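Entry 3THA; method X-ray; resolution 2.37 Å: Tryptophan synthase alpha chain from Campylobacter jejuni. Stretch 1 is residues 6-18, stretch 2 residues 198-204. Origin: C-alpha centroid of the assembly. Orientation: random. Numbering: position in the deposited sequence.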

# COMPACT_ATOMS: atom_id res chain seq x y z
N ASP B 6 24.02 14.77 -4.41
CA ASP B 6 24.23 14.20 -5.73
C ASP B 6 24.36 12.70 -5.55
O ASP B 6 25.35 12.22 -5.00
CB ASP B 6 25.46 14.79 -6.41
CG ASP B 6 25.81 14.08 -7.73
OD1 ASP B 6 26.61 14.63 -8.52
OD2 ASP B 6 25.30 12.96 -7.98
N PHE B 7 23.37 11.96 -6.04
CA PHE B 7 23.32 10.54 -5.79
C PHE B 7 24.41 9.76 -6.48
O PHE B 7 24.82 8.69 -6.00
CB PHE B 7 21.96 9.97 -6.19
CG PHE B 7 21.00 9.86 -5.06
CD1 PHE B 7 20.97 8.74 -4.26
CD2 PHE B 7 20.11 10.90 -4.78
CE1 PHE B 7 20.04 8.65 -3.20
CE2 PHE B 7 19.19 10.81 -3.74
CZ PHE B 7 19.14 9.70 -2.96
N ARG B 8 24.87 10.28 -7.61
CA ARG B 8 25.92 9.62 -8.36
C ARG B 8 27.21 9.47 -7.56
O ARG B 8 28.18 8.77 -7.99
CB ARG B 8 26.17 10.37 -9.66
CG ARG B 8 25.32 9.85 -10.77
CD ARG B 8 25.99 9.99 -12.14
NE ARG B 8 25.03 9.57 -13.14
CZ ARG B 8 23.97 10.28 -13.50
NH1 ARG B 8 23.72 11.48 -12.96
NH2 ARG B 8 23.13 9.78 -14.39
N LYS B 9 27.22 10.14 -6.40
CA LYS B 9 28.35 10.07 -5.44
C LYS B 9 28.29 8.87 -4.48
O LYS B 9 29.17 8.71 -3.64
CB LYS B 9 28.50 11.39 -4.65
CG LYS B 9 29.56 12.32 -5.25
CD LYS B 9 29.22 13.80 -5.08
CE LYS B 9 29.86 14.61 -6.22
NZ LYS B 9 28.84 15.50 -6.88
N PHE B 10 27.25 8.04 -4.63
CA PHE B 10 26.97 6.98 -3.69
C PHE B 10 27.15 5.58 -4.24
O PHE B 10 26.94 4.60 -3.53
CB PHE B 10 25.56 7.15 -3.11
CG PHE B 10 25.49 8.20 -2.04
CD1 PHE B 10 25.18 9.52 -2.35
CD2 PHE B 10 25.79 7.88 -0.72
CE1 PHE B 10 25.15 10.51 -1.36
CE2 PHE B 10 25.75 8.86 0.29
CZ PHE B 10 25.43 10.18 -0.04
N TYR B 11 27.59 5.49 -5.49
CA TYR B 11 27.73 4.21 -6.18
C TYR B 11 28.73 4.32 -7.34
O TYR B 11 29.03 5.42 -7.79
CB TYR B 11 26.35 3.72 -6.66
CG TYR B 11 25.73 4.50 -7.81
CD1 TYR B 11 24.91 5.60 -7.59
CD2 TYR B 11 25.97 4.12 -9.14
CE1 TYR B 11 24.34 6.31 -8.67
CE2 TYR B 11 25.42 4.81 -10.21
CZ TYR B 11 24.61 5.90 -9.97
OH TYR B 11 24.08 6.56 -11.05
N LYS B 12 29.25 3.19 -7.80
CA LYS B 12 30.30 3.22 -8.83
C LYS B 12 29.77 3.02 -10.26
O LYS B 12 29.82 3.94 -11.08
CB LYS B 12 31.44 2.26 -8.50
CG LYS B 12 31.96 2.37 -7.05
CD LYS B 12 33.03 1.32 -6.74
CE LYS B 12 33.34 1.22 -5.25
NZ LYS B 12 34.51 0.30 -5.00
N GLU B 13 29.29 1.82 -10.57
CA GLU B 13 28.67 1.60 -11.89
C GLU B 13 27.17 1.67 -11.70
O GLU B 13 26.51 2.58 -12.20
CB GLU B 13 29.07 0.23 -12.49
CG GLU B 13 30.12 0.27 -13.62
CD GLU B 13 29.64 1.05 -14.87
OE1 GLU B 13 28.46 0.91 -15.30
OE2 GLU B 13 30.48 1.80 -15.43
N ASN B 14 26.64 0.74 -10.92
CA ASN B 14 25.21 0.62 -10.73
C ASN B 14 24.90 0.67 -9.24
O ASN B 14 25.70 0.25 -8.43
CB ASN B 14 24.74 -0.69 -11.31
CG ASN B 14 23.36 -0.61 -11.79
OD1 ASN B 14 22.43 -0.95 -11.06
ND2 ASN B 14 23.18 -0.14 -13.02
N ALA B 15 23.73 1.19 -8.88
CA ALA B 15 23.42 1.32 -7.47
C ALA B 15 22.65 0.13 -6.95
O ALA B 15 21.68 -0.30 -7.57
CB ALA B 15 22.65 2.60 -7.19
N ASN B 16 23.10 -0.39 -5.82
CA ASN B 16 22.27 -1.34 -5.11
C ASN B 16 21.41 -0.62 -4.09
O ASN B 16 21.93 0.06 -3.21
CB ASN B 16 23.12 -2.42 -4.47
CG ASN B 16 24.02 -3.09 -5.46
OD1 ASN B 16 23.62 -3.34 -6.59
ND2 ASN B 16 25.24 -3.39 -5.04
N VAL B 17 20.10 -0.73 -4.25
CA VAL B 17 19.16 0.00 -3.40
C VAL B 17 18.30 -1.02 -2.73
O VAL B 17 17.88 -1.97 -3.36
CB VAL B 17 18.24 0.96 -4.21
CG1 VAL B 17 17.36 1.79 -3.26
CG2 VAL B 17 19.08 1.87 -5.09
N ALA B 18 18.01 -0.83 -1.46
CA ALA B 18 17.22 -1.78 -0.75
C ALA B 18 16.25 -1.08 0.16
O ALA B 18 16.48 0.04 0.64
CB ALA B 18 18.13 -2.75 0.06
N THR B 198 16.09 14.56 -18.41
CA THR B 198 16.89 14.79 -17.22
C THR B 198 18.21 14.02 -17.19
O THR B 198 18.38 12.99 -17.87
CB THR B 198 16.13 14.52 -15.90
OG1 THR B 198 16.88 15.06 -14.80
CG2 THR B 198 15.89 13.02 -15.67
N ASN B 199 19.13 14.53 -16.39
CA ASN B 199 20.44 13.94 -16.21
C ASN B 199 20.60 13.11 -14.92
O ASN B 199 21.64 12.47 -14.70
CB ASN B 199 21.49 15.04 -16.32
CG ASN B 199 21.45 15.73 -17.68
OD1 ASN B 199 22.27 15.43 -18.55
ND2 ASN B 199 20.46 16.61 -17.89
N LEU B 200 19.55 13.13 -14.09
CA LEU B 200 19.57 12.47 -12.79
C LEU B 200 19.62 10.97 -12.98
O LEU B 200 19.15 10.47 -14.03
CB LEU B 200 18.31 12.78 -12.00
CG LEU B 200 18.12 14.22 -11.55
CD1 LEU B 200 16.65 14.40 -11.28
CD2 LEU B 200 18.99 14.54 -10.31
N PRO B 201 20.18 10.25 -11.99
CA PRO B 201 20.18 8.80 -12.04
C PRO B 201 18.78 8.16 -12.08
O PRO B 201 17.81 8.68 -11.52
CB PRO B 201 20.97 8.40 -10.80
CG PRO B 201 21.04 9.63 -9.95
CD PRO B 201 21.00 10.77 -10.88
N ILE B 202 18.69 7.05 -12.80
CA ILE B 202 17.45 6.29 -12.93
C ILE B 202 17.65 4.92 -12.29
O ILE B 202 18.61 4.21 -12.60
CB ILE B 202 17.02 6.19 -14.44
CG1 ILE B 202 17.00 7.61 -15.05
CG2 ILE B 202 15.62 5.53 -14.59
CD1 ILE B 202 17.06 7.68 -16.55
N PHE B 203 16.78 4.61 -11.33
CA PHE B 203 16.79 3.36 -10.57
C PHE B 203 15.46 2.65 -10.77
O PHE B 203 14.40 3.25 -10.61
CB PHE B 203 16.95 3.61 -9.05
CG PHE B 203 18.19 4.40 -8.65
CD1 PHE B 203 19.32 4.47 -9.44
CD2 PHE B 203 18.22 5.04 -7.42
CE1 PHE B 203 20.43 5.21 -9.04
CE2 PHE B 203 19.34 5.79 -7.01
CZ PHE B 203 20.44 5.88 -7.82
N VAL B 204 15.52 1.36 -11.11
CA VAL B 204 14.32 0.57 -11.34
C VAL B 204 13.98 -0.34 -10.17
O VAL B 204 14.80 -1.14 -9.74
CB VAL B 204 14.43 -0.31 -12.57
CG1 VAL B 204 13.07 -0.88 -12.90
CG2 VAL B 204 14.96 0.47 -13.76

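Two parts of one chain pack side chain against side chain here; the residues that touch are at least 186 apart in sequence. Most of the contact is apolar, and Phe203 and Pro201 supply the largest areas. No backbone hydrogen bond joins the strand at 15-18 to the strand at 202-204.

Phe203 is the centre of the packing. Its CA-to-CB bond points toward stretch 1, and with chi1 at -56° (m) the ring lies among four residues. Phe203 CZ is 4.0 Å from Tyr11 CE1. Phe203 CE1 is 3.9 Å from Ala15 CB, and Phe203 CD2 is 4.0 Å from Val17 CG2. Phe203 CE2 lies 4.3 Å from Phe7 CD1. The CA-to-CB bonds of Ala15 and Val17 point toward stretch 2, while Asn16, between them, is out of reach of it. The side chain of Asn16 is hydrogen-bonded elsewhere in the structure. On the other strand the CA-to-CB bond of Ile202 points away and that of Phe203 toward, the usual strand alternation.

Tyr11 has chi1 at 71° (p). This brings its ring beside both Phe203 and Pro201. The Tyr11 and Phe203 rings form an offset edge-to-face pair. Their centroids are 5.9 Å apart and their planes meet at 79°, with the edge of Phe203 toward the face of Tyr11. Pro201 sits at the edge of the Tyr11 ring, where Tyr11 OH is 3.6 Å from Pro201 CB. This is a van der Waals contact, since the proline carbon offers the hydroxyl no acceptor.

Phe7 touches both apolar partners. Phe7 CB is 3.9 Å from Pro201 CG, and the Phe7 chi1 of -95° lies between wells.

Arg8 makes the polar part of the contact. Its CA-to-CB bond points sideways, but the end of the side chain comes nearer stretch 2. Chi1 is -90° (m), chi2 is between wells at -149° and chi3 is t at -175°, so the chain is extended through its middle. Chi4 of 73° then turns the guanidinium out of line with the chain. Both terminal nitrogens donate to one backbone carbonyl: Arg8 NH1 to Asn199 O at 2.9 Å and Arg8 NH2 to Asn199 O at 3.1 Å. The acceptor lies near the guanidinium plane, as such a forked bond needs. Pro201 lies over one face of the same group, with Arg8 NH1 3.5 Å from Pro201 CD.

Within stretch 1, Asp6 (chi1 t) forms a salt bridge with Lys9, with Lys9 NZ 2.9 Å from Asp6 OD1. A weak hydrogen bond runs from Arg8 N to Asp6 OD2 at 2.7 Å.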